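Local coordinates for mandelate racemase/muconate lactonizing enzyme-like protein (Rubrobacter xylanophilus DSM 9941, PDB 2QQ6) that binds magnesium and may act as a lyase, as a member of the mandelate racemase/muconate lactonizing group of the enolase superfamily, at residues H193-R204 against R228-L238; H351-P359 against G378-H389. One frame throughout, in Å; residues are numbered along the deposited sequence.

Contact 1. Residues H193-R204 against R228-L238; sequences HEAMVARVAAVR and RFARAMEPFGL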
loop_
_atom_site.group_PDB
_atom_site.type_symbol
_atom_site.label_atom_id
_atom_site.label_comp_id
_atom_site.label_asym_id
_atom_site.label_seq_id
_atom_site.Cartn_x
_atom_site.Cartn_y
_atom_site.Cartn_z
ATOM N N HIS B 193 22.012 18.539 16.403
ATOM C CA HIS B 193 21.098 18.400 17.520
ATOM C C HIS B 193 20.836 19.762 18.165
ATOM O O HIS B 193 19.691 20.121 18.425
ATOM C CB HIS B 193 21.710 17.442 18.541
ATOM C CG HIS B 193 20.894 17.270 19.783
ATOM N ND1 HIS B 193 20.106 16.161 20.009
ATOM C CD2 HIS B 193 20.751 18.063 20.871
ATOM C CE1 HIS B 193 19.514 16.280 21.184
ATOM N NE2 HIS B 193 19.888 17.425 21.726
ATOM N N GLU B 194 21.893 20.526 18.424
ATOM C CA GLU B 194 21.721 21.831 19.041
ATOM C C GLU B 194 20.933 22.699 18.089
ATOM O O GLU B 194 20.069 23.459 18.502
ATOM C CB GLU B 194 23.070 22.489 19.321
ATOM C CG GLU B 194 24.108 21.559 19.916
ATOM C CD GLU B 194 23.621 20.831 21.160
ATOM O OE1 GLU B 194 24.016 19.651 21.343
ATOM O OE2 GLU B 194 22.858 21.436 21.953
ATOM N N ALA B 195 21.234 22.578 16.805
ATOM C CA ALA B 195 20.545 23.363 15.795
ATOM C C ALA B 195 19.042 23.174 15.912
ATOM O O ALA B 195 18.280 24.136 15.879
ATOM C CB ALA B 195 21.016 22.956 14.407
HETATM N N MSE B 196 18.624 21.925 16.054
HETATM C CA MSE B 196 17.207 21.610 16.158
HETATM C C MSE B 196 16.525 22.183 17.401
HETATM O O MSE B 196 15.443 22.778 17.314
HETATM C CB MSE B 196 17.024 20.101 16.097
HETATM C CG MSE B 196 17.310 19.542 14.724
HETATM SE SE MSE B 196 17.737 17.613 14.760
HETATM C CE MSE B 196 15.916 16.920 15.094
ATOM N N VAL B 197 17.151 21.994 18.557
ATOM C CA VAL B 197 16.596 22.512 19.793
ATOM C C VAL B 197 16.523 24.034 19.699
ATOM O O VAL B 197 15.627 24.673 20.259
ATOM C CB VAL B 197 17.474 22.136 20.988
ATOM C CG1 VAL B 197 16.843 22.633 22.262
ATOM C CG2 VAL B 197 17.662 20.640 21.032
ATOM N N ALA B 198 17.472 24.612 18.975
ATOM C CA ALA B 198 17.511 26.052 18.821
ATOM C C ALA B 198 16.254 26.510 18.119
ATOM O O ALA B 198 15.624 27.479 18.541
ATOM C CB ALA B 198 18.737 26.463 18.025
ATOM N N ARG B 199 15.891 25.808 17.049
ATOM C CA ARG B 199 14.700 26.166 16.300
ATOM C C ARG B 199 13.517 26.131 17.249
ATOM O O ARG B 199 12.699 27.053 17.288
ATOM C CB ARG B 199 14.476 25.194 15.135
ATOM C CG ARG B 199 13.226 25.496 14.304
ATOM C CD ARG B 199 13.210 26.945 13.771
ATOM N NE ARG B 199 14.251 27.202 12.774
ATOM C CZ ARG B 199 14.339 26.564 11.609
ATOM N NH1 ARG B 199 13.440 25.631 11.292
ATOM N NH2 ARG B 199 15.327 26.848 10.769
ATOM N N VAL B 200 13.448 25.067 18.037
ATOM C CA VAL B 200 12.361 24.913 18.976
ATOM C C VAL B 200 12.347 26.097 19.936
ATOM O O VAL B 200 11.391 26.870 19.957
ATOM C CB VAL B 200 12.486 23.583 19.756
ATOM C CG1 VAL B 200 11.211 23.301 20.530
ATOM C CG2 VAL B 200 12.754 22.448 18.794
ATOM N N ALA B 201 13.416 26.266 20.704
ATOM C CA ALA B 201 13.479 27.365 21.672
ATOM C C ALA B 201 13.040 28.711 21.100
ATOM O O ALA B 201 12.207 29.405 21.677
ATOM C CB ALA B 201 14.884 27.474 22.228
ATOM N N ALA B 202 13.609 29.056 19.951
ATOM C CA ALA B 202 13.334 30.309 19.265
ATOM C C ALA B 202 11.865 30.570 19.036
ATOM O O ALA B 202 11.380 31.686 19.219
ATOM C CB ALA B 202 14.056 30.325 17.935
ATOM N N VAL B 203 11.154 29.536 18.617
ATOM C CA VAL B 203 9.740 29.684 18.336
ATOM C C VAL B 203 8.912 29.756 19.621
ATOM O O VAL B 203 7.961 30.535 19.720
ATOM C CB VAL B 203 9.260 28.531 17.430
ATOM C CG1 VAL B 203 7.849 28.790 16.945
ATOM C CG2 VAL B 203 10.198 28.409 16.250
ATOM N N ARG B 204 9.285 28.963 20.615
ATOM C CA ARG B 204 8.553 28.970 21.874
ATOM C C ARG B 204 8.614 30.340 22.570
ATOM O O ARG B 204 7.577 30.934 22.880
ATOM C CB ARG B 204 9.096 27.864 22.802
ATOM C CG ARG B 204 8.545 27.897 24.228
ATOM C CD ARG B 204 7.017 27.885 24.259
ATOM N NE ARG B 204 6.474 26.544 24.058
ATOM C CZ ARG B 204 5.187 26.269 23.853
ATOM N NH1 ARG B 204 4.282 27.242 23.815
ATOM N NH2 ARG B 204 4.807 25.008 23.695
ATOM N N ARG B 228 17.466 10.736 22.445
ATOM C CA ARG B 228 18.224 11.878 22.921
ATOM C C ARG B 228 17.498 13.172 22.579
ATOM O O ARG B 228 17.475 14.100 23.387
ATOM C CB ARG B 228 19.627 11.893 22.310
ATOM C CG ARG B 228 20.547 12.930 22.935
ATOM C CD ARG B 228 21.871 13.129 22.184
ATOM N NE ARG B 228 22.527 14.364 22.635
ATOM C CZ ARG B 228 23.567 14.957 22.040
ATOM N NH1 ARG B 228 24.119 14.438 20.937
ATOM N NH2 ARG B 228 24.048 16.094 22.543
ATOM N N PHE B 229 16.891 13.241 21.397
ATOM C CA PHE B 229 16.201 14.464 21.024
ATOM C C PHE B 229 14.911 14.629 21.796
ATOM O O PHE B 229 14.549 15.744 22.174
ATOM C CB PHE B 229 15.899 14.508 19.525
ATOM C CG PHE B 229 15.290 15.807 19.086
ATOM C CD1 PHE B 229 16.052 16.970 19.069
ATOM C CD2 PHE B 229 13.921 15.893 18.798
ATOM C CE1 PHE B 229 15.464 18.204 18.780
ATOM C CE2 PHE B 229 13.313 17.131 18.507
ATOM C CZ PHE B 229 14.085 18.289 18.500
ATOM N N ALA B 230 14.211 13.521 22.025
ATOM C CA ALA B 230 12.950 13.555 22.763
ATOM C C ALA B 230 13.178 14.040 24.182
ATOM O O ALA B 230 12.461 14.920 24.662
ATOM C CB ALA B 230 12.324 12.191 22.795
ATOM N N ARG B 231 14.176 13.469 24.854
ATOM C CA ARG B 231 14.471 13.866 26.226
ATOM C C ARG B 231 14.695 15.367 26.279
ATOM O O ARG B 231 14.452 16.001 27.292
ATOM C CB ARG B 231 15.697 13.123 26.755
ATOM N N ALA B 232 15.137 15.946 25.174
ATOM C CA ALA B 232 15.385 17.378 25.142
ATOM C C ALA B 232 14.114 18.163 24.872
ATOM O O ALA B 232 14.024 19.333 25.208
ATOM C CB ALA B 232 16.441 17.704 24.094
HETATM N N MSE B 233 13.126 17.525 24.269
HETATM C CA MSE B 233 11.882 18.217 23.985
HETATM C C MSE B 233 11.015 18.360 25.222
HETATM O O MSE B 233 9.991 19.053 25.199
HETATM C CB MSE B 233 11.107 17.481 22.894
HETATM C CG MSE B 233 11.667 17.737 21.505
HETATM SE SE MSE B 233 11.716 19.700 21.150
HETATM C CE MSE B 233 13.596 20.104 21.672
ATOM N N GLU B 234 11.434 17.731 26.316
ATOM C CA GLU B 234 10.645 17.776 27.542
ATOM C C GLU B 234 10.377 19.168 28.131
ATOM O O GLU B 234 9.249 19.492 28.479
ATOM C CB GLU B 234 11.271 16.855 28.600
ATOM C CG GLU B 234 11.498 15.439 28.085
ATOM C CD GLU B 234 11.845 14.419 29.165
ATOM O OE1 GLU B 234 12.558 14.758 30.136
ATOM O OE2 GLU B 234 11.419 13.257 29.025
ATOM N N PRO B 235 11.400 20.015 28.240
ATOM C CA PRO B 235 11.158 21.343 28.809
ATOM C C PRO B 235 10.229 22.325 28.068
ATOM O O PRO B 235 9.678 23.242 28.682
ATOM C CB PRO B 235 12.573 21.898 28.963
ATOM C CG PRO B 235 13.372 20.688 29.250
ATOM C CD PRO B 235 12.842 19.720 28.219
ATOM N N PHE B 236 10.034 22.139 26.768
ATOM C CA PHE B 236 9.210 23.078 26.011
ATOM C C PHE B 236 7.708 22.833 26.011
ATOM O O PHE B 236 6.969 23.538 25.311
ATOM C CB PHE B 236 9.702 23.149 24.563
ATOM C CG PHE B 236 11.169 23.440 24.438
ATOM C CD1 PHE B 236 12.101 22.408 24.451
ATOM C CD2 PHE B 236 11.626 24.750 24.338
ATOM C CE1 PHE B 236 13.461 22.678 24.367
ATOM C CE2 PHE B 236 12.984 25.024 24.254
ATOM C CZ PHE B 236 13.902 23.988 24.269
ATOM N N GLY B 237 7.264 21.845 26.788
ATOM C CA GLY B 237 5.850 21.516 26.848
ATOM C C GLY B 237 5.185 21.473 25.482
ATOM O O GLY B 237 4.149 22.101 25.271
ATOM N N LEU B 238 5.776 20.739 24.545
ATOM C CA LEU B 238 5.218 20.638 23.200
ATOM C C LEU B 238 3.823 20.024 23.221
ATOM O O LEU B 238 3.438 19.359 24.178
ATOM C CB LEU B 238 6.109 19.769 22.312
ATOM C CG LEU B 238 7.600 20.062 22.251
ATOM C CD1 LEU B 238 8.243 19.071 21.303
ATOM C CD2 LEU B 238 7.840 21.482 21.777
#

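Contact 2. Residues H351-P359 against G378-H389; sequences HWEDFVRYP and GLELDEEAAFEH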
loop_
_atom_site.group_PDB
_atom_site.type_symbol
_atom_site.label_atom_id
_atom_site.label_comp_id
_atom_site.label_asym_id
_atom_site.label_seq_id
_atom_site.Cartn_x
_atom_site.Cartn_y
_atom_site.Cartn_z
ATOM N N HIS B 351 -4.918 31.267 -2.816
ATOM C CA HIS B 351 -6.118 30.761 -3.480
ATOM C C HIS B 351 -6.727 29.491 -2.908
ATOM O O HIS B 351 -7.571 28.867 -3.551
ATOM C CB HIS B 351 -5.838 30.536 -4.962
ATOM C CG HIS B 351 -4.738 29.563 -5.221
ATOM N ND1 HIS B 351 -3.468 29.728 -4.711
ATOM C CD2 HIS B 351 -4.705 28.428 -5.959
ATOM C CE1 HIS B 351 -2.701 28.737 -5.126
ATOM N NE2 HIS B 351 -3.427 27.935 -5.885
ATOM N N TRP B 352 -6.309 29.106 -1.708
ATOM C CA TRP B 352 -6.847 27.902 -1.093
ATOM C C TRP B 352 -8.380 27.942 -1.033
ATOM O O TRP B 352 -9.051 26.970 -1.392
ATOM C CB TRP B 352 -6.274 27.714 0.325
ATOM C CG TRP B 352 -6.663 26.389 0.940
ATOM C CD1 TRP B 352 -6.196 25.157 0.588
ATOM C CD2 TRP B 352 -7.682 26.162 1.926
ATOM N NE1 TRP B 352 -6.865 24.177 1.284
ATOM C CE2 TRP B 352 -7.781 24.768 2.110
ATOM C CE3 TRP B 352 -8.522 27.001 2.664
ATOM C CZ2 TRP B 352 -8.685 24.199 2.999
ATOM C CZ3 TRP B 352 -9.420 26.433 3.547
ATOM C CH2 TRP B 352 -9.495 25.045 3.706
ATOM N N GLU B 353 -8.930 29.071 -0.602
ATOM C CA GLU B 353 -10.371 29.192 -0.469
ATOM C C GLU B 353 -11.128 29.370 -1.777
ATOM O O GLU B 353 -12.323 29.070 -1.862
ATOM C CB GLU B 353 -10.698 30.337 0.486
ATOM C CG GLU B 353 -10.201 30.095 1.901
ATOM C CD GLU B 353 -11.318 30.087 2.949
ATOM O OE1 GLU B 353 -12.435 29.597 2.646
ATOM O OE2 GLU B 353 -11.065 30.557 4.084
ATOM N N ASP B 354 -10.434 29.826 -2.811
ATOM C CA ASP B 354 -11.081 30.055 -4.094
ATOM C C ASP B 354 -11.487 28.789 -4.838
ATOM O O ASP B 354 -11.923 28.853 -5.983
ATOM C CB ASP B 354 -10.167 30.902 -4.978
ATOM C CG ASP B 354 -9.705 32.178 -4.286
ATOM O OD1 ASP B 354 -10.554 32.871 -3.677
ATOM O OD2 ASP B 354 -8.494 32.493 -4.359
ATOM N N PHE B 355 -11.367 27.640 -4.185
ATOM C CA PHE B 355 -11.707 26.363 -4.811
ATOM C C PHE B 355 -13.134 25.918 -4.575
ATOM O O PHE B 355 -13.699 25.166 -5.364
ATOM C CB PHE B 355 -10.802 25.259 -4.278
ATOM C CG PHE B 355 -9.523 25.104 -5.024
ATOM C CD1 PHE B 355 -8.317 25.497 -4.447
ATOM C CD2 PHE B 355 -9.510 24.513 -6.288
ATOM C CE1 PHE B 355 -7.102 25.298 -5.124
ATOM C CE2 PHE B 355 -8.311 24.310 -6.973
ATOM C CZ PHE B 355 -7.101 24.700 -6.389
ATOM N N VAL B 356 -13.708 26.375 -3.473
ATOM C CA VAL B 356 -15.047 25.971 -3.100
ATOM C C VAL B 356 -15.868 27.143 -2.632
ATOM O O VAL B 356 -15.344 28.031 -1.964
ATOM C CB VAL B 356 -14.985 24.959 -1.941
ATOM C CG1 VAL B 356 -16.360 24.750 -1.351
ATOM C CG2 VAL B 356 -14.401 23.647 -2.429
ATOM N N ARG B 357 -17.153 27.141 -2.974
ATOM C CA ARG B 357 -18.062 28.197 -2.531
ATOM C C ARG B 357 -18.665 27.670 -1.218
ATOM O O ARG B 357 -19.396 26.677 -1.217
ATOM C CB ARG B 357 -19.164 28.450 -3.580
ATOM C CG ARG B 357 -18.641 28.562 -5.023
ATOM C CD ARG B 357 -19.743 28.913 -6.038
ATOM N NE ARG B 357 -19.393 28.509 -7.405
ATOM C CZ ARG B 357 -19.862 27.415 -8.007
ATOM N NH1 ARG B 357 -20.708 26.623 -7.364
ATOM N NH2 ARG B 357 -19.480 27.101 -9.245
ATOM N N TYR B 358 -18.338 28.321 -0.102
ATOM C CA TYR B 358 -18.826 27.887 1.205
ATOM C C TYR B 358 -19.937 28.775 1.761
ATOM O O TYR B 358 -19.819 29.995 1.782
ATOM C CB TYR B 358 -17.664 27.822 2.217
ATOM C CG TYR B 358 -17.965 26.977 3.436
ATOM C CD1 TYR B 358 -18.030 25.587 3.342
ATOM C CD2 TYR B 358 -18.277 27.567 4.660
ATOM C CE1 TYR B 358 -18.410 24.804 4.429
ATOM C CE2 TYR B 358 -18.662 26.790 5.764
ATOM C CZ TYR B 358 -18.729 25.408 5.638
ATOM O OH TYR B 358 -19.137 24.632 6.707
ATOM N N PRO B 359 -21.028 28.155 2.235
ATOM C CA PRO B 359 -22.230 28.755 2.818
ATOM C C PRO B 359 -22.188 30.223 3.224
ATOM O O PRO B 359 -22.863 31.051 2.602
ATOM C CB PRO B 359 -22.515 27.829 3.982
ATOM C CG PRO B 359 -22.293 26.491 3.329
ATOM C CD PRO B 359 -21.057 26.695 2.433
ATOM N N GLY B 378 -21.864 20.437 2.580
ATOM C CA GLY B 378 -22.304 21.816 2.649
ATOM C C GLY B 378 -21.349 22.722 1.899
ATOM O O GLY B 378 -21.049 23.821 2.361
ATOM N N LEU B 379 -20.858 22.258 0.753
ATOM C CA LEU B 379 -19.944 23.063 -0.038
ATOM C C LEU B 379 -20.104 22.806 -1.526
ATOM O O LEU B 379 -20.724 21.822 -1.929
ATOM C CB LEU B 379 -18.491 22.807 0.381
ATOM C CG LEU B 379 -17.780 21.477 0.122
ATOM C CD1 LEU B 379 -17.716 21.151 -1.358
ATOM C CD2 LEU B 379 -16.372 21.596 0.678
ATOM N N GLU B 380 -19.523 23.688 -2.339
ATOM C CA GLU B 380 -19.622 23.557 -3.783
ATOM C C GLU B 380 -18.356 23.936 -4.553
ATOM O O GLU B 380 -17.716 24.958 -4.296
ATOM C CB GLU B 380 -20.804 24.379 -4.280
ATOM C CG GLU B 380 -21.138 24.153 -5.736
ATOM C CD GLU B 380 -22.531 24.631 -6.081
ATOM O OE1 GLU B 380 -22.854 24.672 -7.288
ATOM O OE2 GLU B 380 -23.302 24.957 -5.143
ATOM N N LEU B 381 -18.016 23.089 -5.515
ATOM C CA LEU B 381 -16.835 23.283 -6.337
ATOM C C LEU B 381 -16.960 24.452 -7.304
ATOM O O LEU B 381 -17.767 24.421 -8.235
ATOM C CB LEU B 381 -16.529 22.004 -7.129
ATOM C CG LEU B 381 -15.399 22.080 -8.165
ATOM C CD1 LEU B 381 -14.069 22.215 -7.457
ATOM C CD2 LEU B 381 -15.395 20.839 -9.033
ATOM N N ASP B 382 -16.158 25.484 -7.064
ATOM C CA ASP B 382 -16.120 26.653 -7.931
ATOM C C ASP B 382 -15.411 26.132 -9.180
ATOM O O ASP B 382 -14.213 26.330 -9.363
ATOM C CB ASP B 382 -15.296 27.769 -7.264
ATOM C CG ASP B 382 -15.272 29.070 -8.069
ATOM O OD1 ASP B 382 -15.057 29.025 -9.303
ATOM O OD2 ASP B 382 -15.447 30.141 -7.449
ATOM N N GLU B 383 -16.162 25.424 -10.013
ATOM C CA GLU B 383 -15.636 24.852 -11.247
ATOM C C GLU B 383 -14.598 25.775 -11.893
ATOM O O GLU B 383 -13.577 25.323 -12.417
ATOM C CB GLU B 383 -16.794 24.602 -12.222
ATOM C CG GLU B 383 -16.368 24.153 -13.612
ATOM C CD GLU B 383 -16.454 22.649 -13.808
ATOM O OE1 GLU B 383 -17.576 22.101 -13.726
ATOM O OE2 GLU B 383 -15.399 22.015 -14.051
ATOM N N GLU B 384 -14.864 27.077 -11.841
ATOM C CA GLU B 384 -13.972 28.065 -12.426
ATOM C C GLU B 384 -12.560 27.950 -11.909
ATOM O O GLU B 384 -11.669 27.469 -12.615
ATOM C CB GLU B 384 -14.501 29.471 -12.161
ATOM C CG GLU B 384 -14.922 30.184 -13.423
ATOM C CD GLU B 384 -15.711 29.282 -14.365
ATOM O OE1 GLU B 384 -15.131 28.294 -14.877
ATOM O OE2 GLU B 384 -16.911 29.561 -14.593
ATOM N N ALA B 385 -12.366 28.401 -10.673
ATOM C CA ALA B 385 -11.065 28.366 -10.011
ATOM C C ALA B 385 -10.444 26.995 -10.206
ATOM O O ALA B 385 -9.282 26.859 -10.608
ATOM C CB ALA B 385 -11.239 28.647 -8.533
ATOM N N ALA B 386 -11.251 25.983 -9.912
ATOM C CA ALA B 386 -10.848 24.601 -10.045
ATOM C C ALA B 386 -10.041 24.428 -11.327
ATOM O O ALA B 386 -8.865 24.087 -11.286
ATOM C CB ALA B 386 -12.090 23.709 -10.061
ATOM N N PHE B 387 -10.666 24.695 -12.466
ATOM C CA PHE B 387 -9.982 24.535 -13.736
ATOM C C PHE B 387 -8.807 25.494 -13.946
ATOM O O PHE B 387 -7.839 25.149 -14.630
ATOM C CB PHE B 387 -10.972 24.677 -14.888
ATOM C CG PHE B 387 -10.347 24.467 -16.231
ATOM C CD1 PHE B 387 -9.741 23.253 -16.542
ATOM C CD2 PHE B 387 -10.285 25.508 -17.157
ATOM C CE1 PHE B 387 -9.081 23.077 -17.749
ATOM C CE2 PHE B 387 -9.623 25.341 -18.374
ATOM C CZ PHE B 387 -9.016 24.123 -18.667
ATOM N N GLU B 388 -8.883 26.689 -13.365
ATOM C CA GLU B 388 -7.800 27.658 -13.525
ATOM C C GLU B 388 -6.508 27.109 -12.959
ATOM O O GLU B 388 -5.415 27.506 -13.366
ATOM C CB GLU B 388 -8.100 28.971 -12.804
ATOM C CG GLU B 388 -6.999 30.033 -12.991
ATOM C CD GLU B 388 -7.161 31.257 -12.087
ATOM O OE1 GLU B 388 -8.308 31.716 -11.885
ATOM O OE2 GLU B 388 -6.132 31.776 -11.590
ATOM N N HIS B 389 -6.646 26.199 -12.000
ATOM C CA HIS B 389 -5.501 25.593 -11.348
ATOM C C HIS B 389 -5.367 24.096 -11.626
ATOM O O HIS B 389 -4.841 23.364 -10.792
ATOM C CB HIS B 389 -5.588 25.828 -9.839
ATOM C CG HIS B 389 -5.691 27.273 -9.451
ATOM N ND1 HIS B 389 -4.685 28.185 -9.698
ATOM C CD2 HIS B 389 -6.663 27.956 -8.801
ATOM C CE1 HIS B 389 -5.032 29.363 -9.213
ATOM N NE2 HIS B 389 -6.230 29.252 -8.664
#

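Contact 1. Residues H193-R204 against R228-L238
Two neighbouring outer helices of the enolase-superfamily (β/α) barrel meet where helix 190-207, through His193, Val197 and Val200, packs on Phe229 and Met233 of helix 223-233 and on Phe236 farther along the chain. Their segments run roughly parallel, 26° apart, at 11.0 Å between axes. Phe229 is a knob in the hole formed by His193, Met196, Val197 and Val200. The methyl CE of selenomethionine Met196 sits over the centre of the Phe229 ring, 3.9 Å from the centroid, a CH-pi contact suited to a long, flexible side chain. The edge of Phe229 is turned toward the face of His193, an offset edge-to-face pair. On His193 the guanidinium of Arg228 lies flat, planes 12° apart; the Arg228 chain is extended from CG to NE, which carries the group across the imidazole, and Arg228 NH2 lies 3.8 Å from Glu194 OE1 in a long salt bridge. Val200 CG1 lies over the face of Phe236, 4.1 Å from the centroid, and 3.7 Å from SE of Met233, also a selenomethionine. Ala201 is small enough for Phe236 CE2 to come close to its backbone. Arg204 NE makes a weak bond of 3.3 Å to Phe236 O, while its NH1 bonds Gly208 O and Val211 O. Inward, Val200, Met233 and Leu238 rest on Ile215 of strand 212-216, and Arg199 and Val203 face helix 149-162.

Contact 2. Residues H351-P359 against G378-H389
Arg357 N gives Glu380 O the shortest hydrogen bond of this contact, 2.6 Å long and nearly straight, with the donor in the carbonyl plane. It belongs to a two-stranded antiparallel sheet, 356-357 with 380-381, in which Arg357 and Glu380 form a hydrogen-bonded pair and Val356 and Leu381 a non-hydrogen-bonded one. Glu380 N returns a bond to Arg357 O, and Asp382 N continues the pairing to Phe355 O from above that carbonyl plane. On the face of Arg357 and Glu380, the two long charged side chains are joined by a salt bridge, Arg357 NH1 to Glu380 OE1 at 2.9 Å. The carboxylate meets the edge of the guanidinium, with planes 75° apart, while the backbone around Leu381 O and Asp382 CA lies over one guanidinium face. On the other face, branched Val356 packs its CG1 against Leu379 CB, beside Pro323 and Val327 of helix 323-334. Asp382 then N-caps helix 383-388, its short side chain bringing OD1 to Ala385 N at 3.1 Å. Past that helix, His389 joins His351 and Phe355 in an aromatic cluster. His389 CB comes 3.9 Å from Phe355 CZ, and CG, anti to the carbonyl carbon (chi1 -56°), turns the imidazole toward His351. With an alanine here CB could still touch Phe355, but the imidazole under His351 CD2 would be gone, which would probably leave a gap there and set the His351 ring free to turn. The imidazoles are tilted 44° to each other, with His351 CD2 over one face of the His389 ring.

Contact 1 and contact 2 lie on opposite sides of the chain's centre, their own centres 39 Å apart and their nearest atoms about 22 Å apart. Both fall within the enolase C-terminal domain-like range. The pair 193-204 and 228-238 is nearer the metal site formed by Asp216, Glu242 and Glu268: the side chain of Leu238 is about 14 Å from a bound magnesium ion and about 9 Å from that of Glu242, and the side chain of Phe229 is about 9 Å from that of Asp216. It backs strand 212-216, which carries the ligand Asp216. The pair 351-359 and 378-389 is remote from that site and joins chain flanking strand 368-370, which pairs with barrel strand 121-127.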